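Local coordinates for protein metallo-beta-lactamase FIM-1 (Pseudomonas aeruginosa, PDB 6V3Q) that probably hydrolyses the amide bond of beta-lactam antibiotics with the help of bound zinc, giving a substituted beta-amino acid and so resistance to these drugs, at residues F12-I15 and V19-H22; W65-D68 and K72-R75; H184-V189 and L221-S226; Q200-S205 and R212-L217. One frame throughout, in Å; residues are numbered along the deposited sequence.

Interaction 1: residues F12-I15 and V19-H22; sequences FTAI and VWMH
The beta hairpin that opens the chain pairs Thr-13 with Met-21, Phe-12 with His-22 and Ala-14 with Trp-20, strand 11-16 being an outermost strand of the seven-stranded mixed sheet within this chain. Thr-13 and Met-21 are the hydrogen-bonded pair. Met-21 N reaches Thr-13 O at 2.8 Å with an almost straight N-H...O (178°), and Thr-13 N returns to Met-21 O at 2.9 Å. Nearer the turn, Ile-15 N gives a third bond to Val-19 O, again 2.9 Å. Thr-13 OG1, turned between its own backbone N and carbonyl carbon (chi1 61°), adds only a weak bond to Met-21 O and lies 3.5 Å from Met-21 CB. On that face Ile-15 also crosses Met-21, its CG1 3.6 Å from Met-21 CB and its CD1 near the sulfur. The opposite face carries Phe-12, Ala-14, Trp-20 and His-22. The methyl CB of Ala-14 sits over one face of the Trp-20 six-membered ring, 4.2 Å from its centroid, a CH-pi contact displaced toward the rim. Phe-12 meets His-22 through ring carbon CD1, 3.7 Å from His-22 CB, while the imidazole itself leads away. Trp-20 NE1 is bonded to Glu-42, and the ring of Trp-65 stacks on Phe-12. Adjacent strands joined by a short turn, with hydrogen-bonded and non-hydrogen-bonded antiparallel pairs in alternation, are the signature of a beta hairpin.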
loop_
_atom_site.group_PDB
_atom_site.type_symbol
_atom_site.label_atom_id
_atom_site.label_comp_id
_atom_site.label_asym_id
_atom_site.label_seq_id
_atom_site.Cartn_x
_atom_site.Cartn_y
_atom_site.Cartn_z
ATOM N N PHE A 12 10.100 8.490 -12.872
ATOM C CA PHE A 12 10.903 7.936 -13.952
ATOM C C PHE A 12 12.349 7.839 -13.488
ATOM O O PHE A 12 12.919 8.829 -13.015
ATOM C CB PHE A 12 10.809 8.798 -15.215
ATOM C CG PHE A 12 9.402 9.068 -15.664
ATOM C CD1 PHE A 12 8.755 8.200 -16.527
ATOM C CD2 PHE A 12 8.726 10.194 -15.223
ATOM C CE1 PHE A 12 7.459 8.444 -16.938
ATOM C CE2 PHE A 12 7.429 10.446 -15.630
ATOM C CZ PHE A 12 6.797 9.568 -16.487
ATOM N N THR A 13 12.935 6.650 -13.615
ATOM C CA THR A 13 14.306 6.406 -13.193
ATOM C C THR A 13 15.100 5.798 -14.338
ATOM O O THR A 13 14.615 4.895 -15.028
ATOM C CB THR A 13 14.367 5.468 -11.980
ATOM O OG1 THR A 13 13.795 4.202 -12.331
ATOM C CG2 THR A 13 13.602 6.053 -10.804
ATOM N N ALA A 14 16.322 6.293 -14.530
ATOM C CA ALA A 14 17.196 5.745 -15.557
ATOM C C ALA A 14 17.751 4.401 -15.105
ATOM O O ALA A 14 18.313 4.285 -14.011
ATOM C CB ALA A 14 18.330 6.721 -15.866
ATOM N N ILE A 15 17.584 3.383 -15.945
ATOM C CA ILE A 15 18.034 2.029 -15.643
ATOM C C ILE A 15 19.414 1.826 -16.253
ATOM O O ILE A 15 20.380 1.518 -15.547
ATOM C CB ILE A 15 17.034 0.984 -16.165
ATOM C CG1 ILE A 15 15.710 1.094 -15.409
ATOM C CG2 ILE A 15 17.613 -0.416 -16.045
ATOM C CD1 ILE A 15 15.825 0.805 -13.930
ATOM N N VAL A 19 17.208 3.321 -21.502
ATOM C CA VAL A 19 16.194 2.476 -20.876
ATOM C C VAL A 19 15.760 3.146 -19.576
ATOM O O VAL A 19 16.565 3.288 -18.649
ATOM C CB VAL A 19 16.706 1.052 -20.606
ATOM C CG1 VAL A 19 15.606 0.194 -19.997
ATOM C CG2 VAL A 19 17.234 0.418 -21.889
ATOM N N TRP A 20 14.494 3.550 -19.504
ATOM C CA TRP A 20 13.928 4.185 -18.323
ATOM C C TRP A 20 12.865 3.287 -17.705
ATOM O O TRP A 20 12.154 2.563 -18.409
ATOM C CB TRP A 20 13.304 5.545 -18.665
ATOM C CG TRP A 20 14.245 6.491 -19.334
ATOM C CD1 TRP A 20 14.620 6.476 -20.644
ATOM C CD2 TRP A 20 14.928 7.600 -18.732
ATOM N NE1 TRP A 20 15.498 7.501 -20.896
ATOM C CE2 TRP A 20 15.703 8.208 -19.740
ATOM C CE3 TRP A 20 14.964 8.133 -17.441
ATOM C CZ2 TRP A 20 16.504 9.323 -19.496
ATOM C CZ3 TRP A 20 15.760 9.244 -17.202
ATOM C CH2 TRP A 20 16.518 9.824 -18.223
ATOM N N MET A 21 12.757 3.347 -16.381
ATOM C CA MET A 21 11.715 2.649 -15.639
ATOM C C MET A 21 10.710 3.668 -15.121
ATOM O O MET A 21 11.094 4.640 -14.463
ATOM C CB MET A 21 12.307 1.853 -14.471
ATOM C CG MET A 21 11.354 0.837 -13.853
ATOM S SD MET A 21 12.144 -0.226 -12.620
ATOM C CE MET A 21 11.751 0.641 -11.101
ATOM N N HIS A 22 9.433 3.460 -15.428
ATOM C CA HIS A 22 8.367 4.294 -14.890
ATOM C C HIS A 22 7.617 3.536 -13.804
ATOM O O HIS A 22 7.312 2.348 -13.955
ATOM C CB HIS A 22 7.396 4.772 -15.984
ATOM C CG HIS A 22 6.581 3.685 -16.619
ATOM N ND1 HIS A 22 5.445 3.164 -16.038
ATOM C CD2 HIS A 22 6.714 3.058 -17.813
ATOM C CE1 HIS A 22 4.925 2.247 -16.836
ATOM N NE2 HIS A 22 5.676 2.165 -17.920
#

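Interaction 2: residues W65-D68 and K72-R75; sequences WSKD and KPIR
Ser-66 touches 72-75 with both its backbone carbonyl and its side chain. Lys-72 N donates to Ser-66 O at 2.9 Å, arriving nearly in line with the carbonyl bond (176°) but with an N-H...O angle of 142°. The hydroxyl takes a longer bond, 3.3 Å from Ile-74 N to Ser-66 OG. Ile-74 CG1 rests against the same serine, 3.7 Å from Ser-66 CB, its CD1 lying slightly farther off. Beside these two bonds, the CG methylene of Lys-67 meets the ring of Pro-73 at about a right angle, with 3.7 Å between Lys-67 CG and Pro-73 CB; the lysine chain then bends and its end leads away.

A second shell fixes the pieces. Ser-66 OG, lying between the backbone N and the carbonyl carbon (chi1 77°), is also bonded to Ile-63 O one turn earlier, and so receives Ile-74 N while tied to its own helix. Lys-72 O is bonded to Ser-47 OG, and Lys-72 NZ to Gly-44 O. Beyond them Ile-74 packs on Leu-49 of strand 46-50. The end of helix 56-68 is thereby joined to the start of strand 74-78, the return leg of a beta-alpha-beta crossover between neighbouring parallel strands.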
loop_
_atom_site.group_PDB
_atom_site.type_symbol
_atom_site.label_atom_id
_atom_site.label_comp_id
_atom_site.label_asym_id
_atom_site.label_seq_id
_atom_site.Cartn_x
_atom_site.Cartn_y
_atom_site.Cartn_z
ATOM N N TRP A 65 5.609 13.063 -20.427
ATOM C CA TRP A 65 7.015 13.059 -20.035
ATOM C C TRP A 65 7.909 12.634 -21.193
ATOM O O TRP A 65 9.012 13.167 -21.364
ATOM C CB TRP A 65 7.216 12.135 -18.834
ATOM C CG TRP A 65 8.652 11.899 -18.481
ATOM C CD1 TRP A 65 9.417 12.630 -17.619
ATOM C CD2 TRP A 65 9.496 10.853 -18.977
ATOM N NE1 TRP A 65 10.684 12.105 -17.548
ATOM C CE2 TRP A 65 10.759 11.015 -18.375
ATOM C CE3 TRP A 65 9.307 9.795 -19.873
ATOM C CZ2 TRP A 65 11.827 10.160 -18.638
ATOM C CZ3 TRP A 65 10.370 8.948 -20.134
ATOM C CH2 TRP A 65 11.613 9.135 -19.519
ATOM N N SER A 66 7.452 11.670 -21.999
ATOM C CA SER A 66 8.252 11.211 -23.130
ATOM C C SER A 66 8.397 12.293 -24.192
ATOM O O SER A 66 9.383 12.299 -24.939
ATOM C CB SER A 66 7.632 9.957 -23.745
ATOM O OG SER A 66 6.514 10.292 -24.548
ATOM N N LYS A 67 7.432 13.206 -24.281
ATOM C CA LYS A 67 7.487 14.286 -25.257
ATOM C C LYS A 67 8.206 15.520 -24.723
ATOM O O LYS A 67 9.008 16.124 -25.443
ATOM C CB LYS A 67 6.073 14.674 -25.706
ATOM C CG LYS A 67 5.348 13.627 -26.538
ATOM C CD LYS A 67 4.282 14.270 -27.423
ATOM C CE LYS A 67 3.196 14.963 -26.616
ATOM N NZ LYS A 67 2.043 14.070 -26.335
ATOM N N ASP A 68 7.939 15.905 -23.475
ATOM C CA ASP A 68 8.449 17.162 -22.937
ATOM C C ASP A 68 9.843 17.031 -22.337
ATOM O O ASP A 68 10.681 17.919 -22.530
ATOM C CB ASP A 68 7.485 17.711 -21.882
ATOM C CG ASP A 68 6.130 18.070 -22.461
ATOM O OD1 ASP A 68 6.055 18.325 -23.682
ATOM O OD2 ASP A 68 5.141 18.095 -21.699
ATOM N N LYS A 72 11.594 12.332 -26.857
ATOM C CA LYS A 72 11.522 11.140 -27.701
ATOM C C LYS A 72 10.127 10.556 -27.537
ATOM O O LYS A 72 9.904 9.655 -26.720
ATOM C CB LYS A 72 12.602 10.124 -27.323
ATOM C CG LYS A 72 14.025 10.576 -27.619
ATOM C CD LYS A 72 15.041 9.648 -26.971
ATOM C CE LYS A 72 16.465 10.008 -27.366
ATOM N NZ LYS A 72 16.754 9.676 -28.789
ATOM N N PRO A 73 9.154 11.060 -28.297
ATOM C CA PRO A 73 7.756 10.684 -28.052
ATOM C C PRO A 73 7.525 9.189 -28.222
ATOM O O PRO A 73 8.093 8.547 -29.108
ATOM C CB PRO A 73 6.984 11.491 -29.103
ATOM C CG PRO A 73 7.879 12.647 -29.421
ATOM C CD PRO A 73 9.274 12.100 -29.333
ATOM N N ILE A 74 6.681 8.638 -27.347
ATOM C CA ILE A 74 6.295 7.238 -27.462
ATOM C C ILE A 74 5.515 7.038 -28.752
ATOM O O ILE A 74 4.575 7.784 -29.048
ATOM C CB ILE A 74 5.476 6.809 -26.236
ATOM C CG1 ILE A 74 6.356 6.765 -24.984
ATOM C CG2 ILE A 74 4.804 5.463 -26.478
ATOM C CD1 ILE A 74 5.575 6.621 -23.697
ATOM N N ARG A 75 5.923 6.043 -29.543
ATOM C CA ARG A 75 5.211 5.689 -30.762
ATOM C C ARG A 75 4.684 4.266 -30.762
ATOM O O ARG A 75 3.749 3.973 -31.513
ATOM C CB ARG A 75 6.113 5.885 -31.988
ATOM C CG ARG A 75 6.228 7.333 -32.419
ATOM C CD ARG A 75 4.849 7.934 -32.640
ATOM N NE ARG A 75 4.892 9.390 -32.706
ATOM C CZ ARG A 75 5.165 10.075 -33.810
ATOM N NH1 ARG A 75 5.185 11.398 -33.782
ATOM N NH2 ARG A 75 5.421 9.435 -34.944
#

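Interaction 3: residues H184-V189 and L221-S226; sequences HWKTAV and LAEKAS
Lys-186 carries CG anti to its backbone N (chi1 -171°) and then bends at its second and third torsions, which brings its ammonium group alongside Glu-223. The glutamate starts the same way (chi1 173°) but stays extended, and the two side chains run side by side in one direction. Their charged ends form a salt bridge, Lys-186 NZ to Glu-223 OE1 at 3.2 Å, whose hydrogen bond is weak. The lysine methylenes contribute as well, with CE of Lys-186 3.6 Å from CB of Glu-223. Deeper between the helices, the methyl of Ala-222 fits against the start of the facing helix: its CB is 3.9 Å from Trp-185 CB and 3.8 Å from Lys-186 N. This small residue lets the backbones come close, the CA atoms of Lys-186 and Ala-222 being 5.4 Å apart. A water accepts from Lys-186 N at 3.0 Å and lies at a long, weak distance from Ala-222 O.

The indole of Trp-185 turns inward, its NE1 bonded to Leu-165 O, and packs about 4 Å, side chain to side chain, from the zinc ligand His-145. Helices 185-195 and 213-226 thus lie almost antiparallel, at 160° with segment axes 9.0 Å apart, and Val-189 continues the seam onto Phe-215 and Thr-218; strand 201-203, an outermost strand of the five-stranded sheet within this chain, comes between the two helices in sequence.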
loop_
_atom_site.group_PDB
_atom_site.type_symbol
_atom_site.label_atom_id
_atom_site.label_comp_id
_atom_site.label_asym_id
_atom_site.label_seq_id
_atom_site.Cartn_x
_atom_site.Cartn_y
_atom_site.Cartn_z
ATOM N N HIS A 184 2.288 -24.667 -14.008
ATOM C CA HIS A 184 3.218 -24.285 -15.064
ATOM C C HIS A 184 4.071 -23.069 -14.718
ATOM O O HIS A 184 5.007 -22.761 -15.464
ATOM C CB HIS A 184 2.447 -24.016 -16.367
ATOM C CG HIS A 184 3.320 -23.882 -17.577
ATOM N ND1 HIS A 184 3.619 -22.664 -18.148
ATOM C CD2 HIS A 184 3.961 -24.813 -18.321
ATOM C CE1 HIS A 184 4.405 -22.850 -19.194
ATOM N NE2 HIS A 184 4.629 -24.146 -19.320
ATOM N N TRP A 185 3.786 -22.386 -13.605
ATOM C CA TRP A 185 4.464 -21.124 -13.315
ATOM C C TRP A 185 5.978 -21.303 -13.253
ATOM O O TRP A 185 6.724 -20.487 -13.806
ATOM C CB TRP A 185 3.930 -20.527 -12.010
ATOM C CG TRP A 185 4.272 -19.068 -11.801
ATOM C CD1 TRP A 185 5.353 -18.397 -12.291
ATOM C CD2 TRP A 185 3.515 -18.108 -11.050
ATOM N NE1 TRP A 185 5.323 -17.086 -11.890
ATOM C CE2 TRP A 185 4.204 -16.881 -11.128
ATOM C CE3 TRP A 185 2.326 -18.167 -10.317
ATOM C CZ2 TRP A 185 3.746 -15.725 -10.502
ATOM C CZ3 TRP A 185 1.869 -17.015 -9.697
ATOM C CH2 TRP A 185 2.578 -15.812 -9.793
ATOM N N LYS A 186 6.453 -22.371 -12.604
ATOM C CA LYS A 186 7.896 -22.579 -12.515
ATOM C C LYS A 186 8.506 -22.813 -13.892
ATOM O O LYS A 186 9.582 -22.285 -14.200
ATOM C CB LYS A 186 8.217 -23.748 -11.585
ATOM C CG LYS A 186 9.707 -23.876 -11.273
ATOM C CD LYS A 186 10.218 -25.302 -11.428
ATOM C CE LYS A 186 9.770 -26.187 -10.278
ATOM N NZ LYS A 186 10.440 -27.516 -10.322
ATOM N N THR A 187 7.826 -23.594 -14.738
ATOM C CA THR A 187 8.326 -23.849 -16.085
ATOM C C THR A 187 8.482 -22.553 -16.871
ATOM O O THR A 187 9.461 -22.379 -17.608
ATOM C CB THR A 187 7.387 -24.814 -16.812
ATOM O OG1 THR A 187 7.355 -26.063 -16.111
ATOM C CG2 THR A 187 7.855 -25.053 -18.240
ATOM N N ALA A 188 7.539 -21.622 -16.709
ATOM C CA ALA A 188 7.617 -20.358 -17.431
ATOM C C ALA A 188 8.778 -19.507 -16.931
ATOM O O ALA A 188 9.486 -18.884 -17.730
ATOM C CB ALA A 188 6.297 -19.597 -17.308
ATOM N N VAL A 189 8.988 -19.468 -15.614
ATOM C CA VAL A 189 10.097 -18.698 -15.056
ATOM C C VAL A 189 11.427 -19.238 -15.570
ATOM O O VAL A 189 12.295 -18.482 -16.018
ATOM C CB VAL A 189 10.039 -18.710 -13.520
ATOM C CG1 VAL A 189 11.259 -18.007 -12.938
ATOM C CG2 VAL A 189 8.762 -18.054 -13.038
ATOM N N LEU A 221 9.162 -20.450 -5.003
ATOM C CA LEU A 221 7.825 -20.131 -4.513
ATOM C C LEU A 221 6.748 -20.811 -5.349
ATOM O O LEU A 221 5.720 -21.235 -4.809
ATOM C CB LEU A 221 7.615 -18.616 -4.506
ATOM C CG LEU A 221 8.172 -17.837 -3.312
ATOM C CD1 LEU A 221 8.043 -16.331 -3.519
ATOM C CD2 LEU A 221 7.456 -18.267 -2.041
ATOM N N ALA A 222 6.961 -20.927 -6.661
ATOM C CA ALA A 222 5.983 -21.587 -7.521
ATOM C C ALA A 222 6.030 -23.102 -7.360
ATOM O O ALA A 222 4.988 -23.765 -7.393
ATOM C CB ALA A 222 6.217 -21.202 -8.982
ATOM N N GLU A 223 7.231 -23.662 -7.198
ATOM C CA GLU A 223 7.363 -25.096 -6.960
ATOM C C GLU A 223 6.628 -25.506 -5.690
ATOM O O GLU A 223 5.866 -26.482 -5.684
ATOM C CB GLU A 223 8.846 -25.460 -6.875
ATOM C CG GLU A 223 9.136 -26.886 -6.456
ATOM C CD GLU A 223 10.619 -27.198 -6.482
ATOM O OE1 GLU A 223 11.322 -26.673 -7.371
ATOM O OE2 GLU A 223 11.086 -27.957 -5.608
ATOM N N LYS A 224 6.843 -24.760 -4.606
ATOM C CA LYS A 224 6.202 -25.067 -3.332
ATOM C C LYS A 224 4.684 -24.989 -3.438
ATOM O O LYS A 224 3.968 -25.794 -2.831
ATOM C CB LYS A 224 6.730 -24.111 -2.261
ATOM C CG LYS A 224 5.863 -23.961 -1.021
ATOM C CD LYS A 224 6.392 -22.817 -0.162
ATOM C CE LYS A 224 5.328 -22.258 0.765
ATOM N NZ LYS A 224 5.682 -20.889 1.235
ATOM N N ALA A 225 4.172 -24.034 -4.217
ATOM C CA ALA A 225 2.729 -23.885 -4.361
ATOM C C ALA A 225 2.129 -24.937 -5.283
ATOM O O ALA A 225 0.935 -25.239 -5.176
ATOM C CB ALA A 225 2.393 -22.486 -4.879
ATOM N N SER A 226 2.927 -25.497 -6.195
ATOM C CA SER A 226 2.404 -26.463 -7.151
ATOM C C SER A 226 2.171 -27.832 -6.526
ATOM O O SER A 226 1.474 -28.661 -7.121
ATOM C CB SER A 226 3.357 -26.597 -8.338
ATOM O OG SER A 226 4.511 -27.344 -7.988
HETATM O O HOH W 1 5.072 -24.313 -10.801
#

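Interaction 4: residues Q200-S205 and R212-L217; sequences QQIIPS and RELFEL
Apolar packing makes up the buried part of the contact, with Ile-202 of strand 201-203 and Pro-204 just after it meeting Leu-214 and Phe-215 of helix 213-226. Ile-202 CD1 touches the phenyl ring at CE1 of Phe-215, 3.7 Å away, the two side chains crossing at about a right angle. Ile-202 CG1 lies 3.9 Å from Arg-212 N. One methyl of Leu-214 serves two partners: CD1 is 3.6 Å from Pro-204 CD and 4.3 Å from Ile-202 CG2.

The polar link across the contact runs through water. A water donates to Gln-200 OE1 at 2.8 Å and accepts from Arg-212 N, also at 2.8 Å, so it links the loop at Gln-200 to the backbone of Arg-212. The Gln-200 chain bends at chi2 (-54°), bringing NE2 to 3.5 Å from Arg-212 CD; its amide plane is 43° from the guanidinium plane.

Within 212-217, Phe-215 CE1 lies over the guanidinium of Arg-212, toward its rim, and NH1 is at the edge of the phenyl ring. NH1 is bonded to Ala-199 O and Phe-196 O, and NH2 to Ala-193 O. The charged group is therefore held by backbone carbonyls, while direct adhesion between strand and helix rests on hydrocarbon contact.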
loop_
_atom_site.group_PDB
_atom_site.type_symbol
_atom_site.label_atom_id
_atom_site.label_comp_id
_atom_site.label_asym_id
_atom_site.label_seq_id
_atom_site.Cartn_x
_atom_site.Cartn_y
_atom_site.Cartn_z
ATOM N N GLN A 200 21.659 -9.843 -16.399
ATOM C CA GLN A 200 21.917 -9.744 -14.969
ATOM C C GLN A 200 20.973 -8.785 -14.258
ATOM O O GLN A 200 20.896 -8.820 -13.025
ATOM C CB GLN A 200 23.367 -9.306 -14.722
ATOM C CG GLN A 200 24.412 -10.319 -15.165
ATOM C CD GLN A 200 24.187 -11.686 -14.552
ATOM O OE1 GLN A 200 23.992 -11.813 -13.344
ATOM N NE2 GLN A 200 24.196 -12.717 -15.389
ATOM N N GLN A 201 20.263 -7.934 -14.994
ATOM C CA GLN A 201 19.337 -6.961 -14.421
ATOM C C GLN A 201 17.913 -7.432 -14.698
ATOM O O GLN A 201 17.459 -7.418 -15.848
ATOM C CB GLN A 201 19.588 -5.568 -14.997
ATOM C CG GLN A 201 20.946 -4.990 -14.613
ATOM C CD GLN A 201 21.267 -3.704 -15.343
ATOM O OE1 GLN A 201 21.569 -3.716 -16.537
ATOM N NE2 GLN A 201 21.215 -2.587 -14.628
ATOM N N ILE A 202 17.214 -7.841 -13.641
ATOM C CA ILE A 202 15.876 -8.413 -13.733
ATOM C C ILE A 202 14.905 -7.460 -13.054
ATOM O O ILE A 202 15.099 -7.092 -11.890
ATOM C CB ILE A 202 15.814 -9.811 -13.089
ATOM C CG1 ILE A 202 16.951 -10.687 -13.618
ATOM C CG2 ILE A 202 14.472 -10.463 -13.360
ATOM C CD1 ILE A 202 16.940 -10.864 -15.120
ATOM N N ILE A 203 13.861 -7.066 -13.776
ATOM C CA ILE A 203 12.911 -6.066 -13.308
ATOM C C ILE A 203 11.562 -6.753 -13.092
ATOM O O ILE A 203 10.927 -7.187 -14.064
ATOM C CB ILE A 203 12.785 -4.898 -14.297
ATOM C CG1 ILE A 203 14.151 -4.242 -14.523
ATOM C CG2 ILE A 203 11.773 -3.878 -13.791
ATOM C CD1 ILE A 203 14.123 -3.103 -15.521
ATOM N N PRO A 204 11.081 -6.863 -11.859
ATOM C CA PRO A 204 9.718 -7.342 -11.619
ATOM C C PRO A 204 8.733 -6.183 -11.734
ATOM O O PRO A 204 9.107 -5.035 -11.967
ATOM C CB PRO A 204 9.793 -7.887 -10.192
ATOM C CG PRO A 204 10.798 -6.993 -9.533
ATOM C CD PRO A 204 11.806 -6.615 -10.601
ATOM N N SER A 205 7.451 -6.502 -11.561
ATOM C CA SER A 205 6.426 -5.471 -11.661
ATOM C C SER A 205 6.373 -4.593 -10.421
ATOM O O SER A 205 6.006 -3.418 -10.521
ATOM C CB SER A 205 5.058 -6.103 -11.906
ATOM O OG SER A 205 4.876 -6.383 -13.278
ATOM N N ARG A 212 19.502 -12.069 -10.971
ATOM C CA ARG A 212 18.921 -13.350 -11.350
ATOM C C ARG A 212 18.413 -14.152 -10.158
ATOM O O ARG A 212 17.778 -15.191 -10.363
ATOM C CB ARG A 212 19.942 -14.177 -12.137
ATOM C CG ARG A 212 20.393 -13.527 -13.435
ATOM C CD ARG A 212 21.311 -14.435 -14.240
ATOM N NE ARG A 212 20.629 -15.629 -14.735
ATOM C CZ ARG A 212 19.865 -15.658 -15.823
ATOM N NH1 ARG A 212 19.670 -14.554 -16.536
ATOM N NH2 ARG A 212 19.289 -16.791 -16.202
ATOM N N GLU A 213 18.673 -13.707 -8.926
ATOM C CA GLU A 213 18.101 -14.378 -7.763
ATOM C C GLU A 213 16.584 -14.276 -7.742
ATOM O O GLU A 213 15.926 -15.097 -7.094
ATOM C CB GLU A 213 18.679 -13.800 -6.469
ATOM C CG GLU A 213 18.295 -12.356 -6.185
ATOM C CD GLU A 213 19.118 -11.362 -6.980
ATOM O OE1 GLU A 213 20.036 -11.792 -7.711
ATOM O OE2 GLU A 213 18.850 -10.148 -6.871
ATOM N N LEU A 214 16.015 -13.281 -8.432
ATOM C CA LEU A 214 14.566 -13.213 -8.588
ATOM C C LEU A 214 14.025 -14.431 -9.322
ATOM O O LEU A 214 12.893 -14.857 -9.066
ATOM C CB LEU A 214 14.174 -11.932 -9.328
ATOM C CG LEU A 214 14.324 -10.618 -8.558
ATOM C CD1 LEU A 214 13.597 -9.488 -9.270
ATOM C CD2 LEU A 214 13.816 -10.777 -7.138
ATOM N N PHE A 215 14.810 -14.997 -10.241
ATOM C CA PHE A 215 14.417 -16.244 -10.888
ATOM C C PHE A 215 14.355 -17.383 -9.877
ATOM O O PHE A 215 13.378 -18.139 -9.832
ATOM C CB PHE A 215 15.394 -16.581 -12.015
ATOM C CG PHE A 215 15.252 -15.706 -13.228
ATOM C CD1 PHE A 215 16.367 -15.314 -13.952
ATOM C CD2 PHE A 215 14.002 -15.281 -13.650
ATOM C CE1 PHE A 215 16.239 -14.510 -15.069
ATOM C CE2 PHE A 215 13.869 -14.474 -14.771
ATOM C CZ PHE A 215 14.989 -14.090 -15.477
ATOM N N GLU A 216 15.403 -17.524 -9.063
ATOM C CA GLU A 216 15.410 -18.556 -8.031
ATOM C C GLU A 216 14.236 -18.383 -7.075
ATOM O O GLU A 216 13.549 -19.355 -6.737
ATOM C CB GLU A 216 16.731 -18.521 -7.262
ATOM C CG GLU A 216 16.736 -19.400 -6.023
ATOM C CD GLU A 216 17.982 -19.212 -5.183
ATOM O OE1 GLU A 216 17.981 -19.645 -4.013
ATOM O OE2 GLU A 216 18.961 -18.628 -5.693
ATOM N N LEU A 217 13.989 -17.147 -6.636
ATOM C CA LEU A 217 12.921 -16.894 -5.674
ATOM C C LEU A 217 11.565 -17.310 -6.231
ATOM O O LEU A 217 10.795 -18.012 -5.565
ATOM C CB LEU A 217 12.914 -15.417 -5.282
ATOM C CG LEU A 217 11.767 -14.961 -4.377
ATOM C CD1 LEU A 217 11.716 -15.827 -3.126
ATOM C CD2 LEU A 217 11.897 -13.486 -4.015
HETATM O O HOH W 2 22.233 -11.464 -11.168
#

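Interaction 4 is the most buried contact; the other three are partly buried. Interactions 1 and 2 meet on the seven-stranded sheet, where Trp-65 packs against Phe-12 and Trp-20, so hairpin and crossover share an aromatic cluster. Interactions 3 and 4 both use helix 213-226 and touch through Val-189 and Phe-215; interaction 4 is nested in the loop closed by interaction 3. Interaction 1 also reaches interaction 4, Met-21 packing on Ile-203, whereas interactions 2 and 3 lie on opposite sides of the chain's centre. Backbone bonds dominate the hairpin, a serine joins helix to strand in 65-75, and helix contacts rely on small or apolar groups with charge or water at their margins.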